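Local coordinates for protein ATP-dependent DNA helicase PIF1 (Candida albicans, PDB 7OTJ) that probably couples ATP hydrolysis to 5'-3' unwinding of DNA, including G-quadruplexes, to maintain nuclear and mitochondrial genome stability, at residues A51-T56 with L104-I109. Residues are numbered along the deposited sequence; the frame is centred on the assembly and turned at random.
With nucleotides of chain C.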
# COMPACT_ATOMS: atom_id res chain seq x y z
N ALA A 51 -15.50 -6.27 3.70
CA ALA A 51 -14.13 -6.64 3.37
C ALA A 51 -13.39 -5.40 2.86
O ALA A 51 -13.73 -4.87 1.80
CB ALA A 51 -14.14 -7.76 2.33
N VAL A 52 -12.43 -4.91 3.64
CA VAL A 52 -11.62 -3.75 3.26
C VAL A 52 -10.32 -4.23 2.63
O VAL A 52 -9.53 -4.93 3.28
CB VAL A 52 -11.33 -2.85 4.47
CG1 VAL A 52 -10.55 -1.62 4.04
CG2 VAL A 52 -12.62 -2.46 5.19
N THR A 53 -10.03 -3.78 1.41
CA THR A 53 -8.88 -4.29 0.66
C THR A 53 -8.32 -3.18 -0.23
O THR A 53 -9.01 -2.22 -0.57
CB THR A 53 -9.18 -5.50 -0.25
OG1 THR A 53 -10.10 -5.13 -1.28
CG2 THR A 53 -9.69 -6.70 0.53
N ALA A 54 -7.04 -3.32 -0.54
CA ALA A 54 -6.37 -2.46 -1.50
C ALA A 54 -5.35 -3.31 -2.26
O ALA A 54 -5.02 -4.43 -1.85
CB ALA A 54 -5.70 -1.26 -0.82
N SER A 55 -4.86 -2.76 -3.37
CA SER A 55 -3.98 -3.53 -4.24
C SER A 55 -2.61 -3.76 -3.62
O SER A 55 -1.94 -4.74 -3.95
CB SER A 55 -3.82 -2.82 -5.59
OG SER A 55 -3.39 -1.48 -5.39
N THR A 56 -2.13 -2.84 -2.78
CA THR A 56 -0.85 -2.99 -2.12
C THR A 56 -1.02 -2.98 -0.60
O THR A 56 -2.03 -2.50 -0.07
CB THR A 56 0.13 -1.88 -2.53
OG1 THR A 56 -0.38 -0.62 -2.11
CG2 THR A 56 0.32 -1.87 -4.03
N LEU A 104 -17.36 -5.77 -0.79
CA LEU A 104 -15.93 -5.89 -1.04
C LEU A 104 -15.44 -4.54 -1.54
O LEU A 104 -15.81 -4.10 -2.63
CB LEU A 104 -15.62 -6.99 -2.05
CG LEU A 104 -14.15 -7.13 -2.47
CD1 LEU A 104 -13.24 -7.28 -1.26
CD2 LEU A 104 -13.99 -8.31 -3.40
N ILE A 105 -14.62 -3.88 -0.72
CA ILE A 105 -14.00 -2.61 -1.05
C ILE A 105 -12.60 -2.89 -1.57
O ILE A 105 -11.84 -3.63 -0.95
CB ILE A 105 -13.97 -1.68 0.17
CG1 ILE A 105 -15.39 -1.27 0.57
CG2 ILE A 105 -13.08 -0.48 -0.09
CD1 ILE A 105 -15.47 -0.53 1.89
N ILE A 106 -12.25 -2.29 -2.71
CA ILE A 106 -10.91 -2.42 -3.28
C ILE A 106 -10.41 -1.01 -3.57
O ILE A 106 -10.82 -0.39 -4.55
CB ILE A 106 -10.89 -3.27 -4.56
CG1 ILE A 106 -11.65 -4.58 -4.36
CG2 ILE A 106 -9.45 -3.53 -4.98
CD1 ILE A 106 -11.72 -5.42 -5.61
N ASP A 107 -9.52 -0.51 -2.72
CA ASP A 107 -8.88 0.77 -2.99
C ASP A 107 -7.68 0.54 -3.90
O ASP A 107 -7.16 -0.57 -4.03
CB ASP A 107 -8.46 1.46 -1.69
CG ASP A 107 -8.33 2.98 -1.83
OD1 ASP A 107 -8.31 3.50 -2.97
OD2 ASP A 107 -8.24 3.68 -0.79
N GLU A 108 -7.26 1.62 -4.57
CA GLU A 108 -6.18 1.58 -5.54
C GLU A 108 -6.41 0.48 -6.58
O GLU A 108 -5.58 -0.40 -6.82
CB GLU A 108 -4.82 1.41 -4.85
CG GLU A 108 -4.46 2.56 -3.92
CD GLU A 108 -4.23 3.88 -4.66
OE1 GLU A 108 -3.99 4.90 -3.98
OE2 GLU A 108 -4.28 3.91 -5.91
N ILE A 109 -7.59 0.55 -7.21
CA ILE A 109 -8.00 -0.46 -8.17
C ILE A 109 -7.11 -0.48 -9.40
O ILE A 109 -7.10 -1.49 -10.13
CB ILE A 109 -9.48 -0.19 -8.55
CG1 ILE A 109 -10.09 -1.39 -9.27
CG2 ILE A 109 -9.59 1.08 -9.36
CD1 ILE A 109 -10.23 -2.61 -8.42
P DT C 4 3.05 -5.39 -2.08
OP1 DT C 4 2.28 -4.71 -1.01
OP2 DT C 4 4.48 -5.71 -1.89
O5' DT C 4 2.25 -6.72 -2.44
C5' DT C 4 0.85 -6.66 -2.61
C4' DT C 4 0.29 -7.96 -3.17
O4' DT C 4 0.73 -8.14 -4.53
C3' DT C 4 0.75 -9.20 -2.44
O3' DT C 4 -0.06 -9.40 -1.31
C2' DT C 4 0.52 -10.28 -3.50
C1' DT C 4 0.84 -9.53 -4.80
N1 DT C 4 2.21 -9.82 -5.36
C2 DT C 4 2.31 -10.54 -6.52
O2 DT C 4 1.34 -10.95 -7.13
N3 DT C 4 3.58 -10.76 -6.95
C4 DT C 4 4.75 -10.35 -6.35
O4 DT C 4 5.86 -10.61 -6.82
C5 DT C 4 4.59 -9.61 -5.13
C7 DT C 4 5.80 -9.11 -4.39
C6 DT C 4 3.34 -9.38 -4.69
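The flat carboxylate of D107 stands on the sheet face it shares with A54, whose CB meets the D107 CB at 4.0 Å. At one end of the carboxylate, OD1 receives the backbone N of E108 on its anti side, 28° out of the carboxylate plane; at the other, OD2 is hydrogen-bonded to S32 OG of the P-loop. L35 of helix 31-45 also packs on D107, and this helix covers V52 and I105 on the same face. The reverse face holds A51, T53, L104 and I106, with F71 of helix 68-72 against the first three. There the L104 CD1 branch comes to 3.7 Å from A51 CB, while the L104 and T53 side chains cross at about a right angle.

The backbones run parallel: I105 N donates to A51 O at 2.9 Å, and D107 N to T53 O at 2.8 Å. T53 OG1 also lies on I105 O, but the modelled separation is implausibly short and the bond is doubtful.

These are neighbouring strands of the six-stranded parallel sheet of a RecA-like helicase core domain, and the hydrophobic run ending in D107 and E108 fits a Walker B motif. E108 lies against the bound tetrafluoroaluminate and near the magnesium ion, and its OE2 is hydrogen-bonded to Q456.

Beyond the strands, S55 bonds to the other segment twice. Its OG, set between the backbone N and carbonyl carbon (chi1 54°), donates to E108 O at 2.8 Å, and its N to D107 O at 3.2 Å. On the outgoing chain, S55 O approaches C5' of DT4 of chain C at 3.6 Å, and T56 CA lies 3.7 Å from OP1 of the same nucleotide.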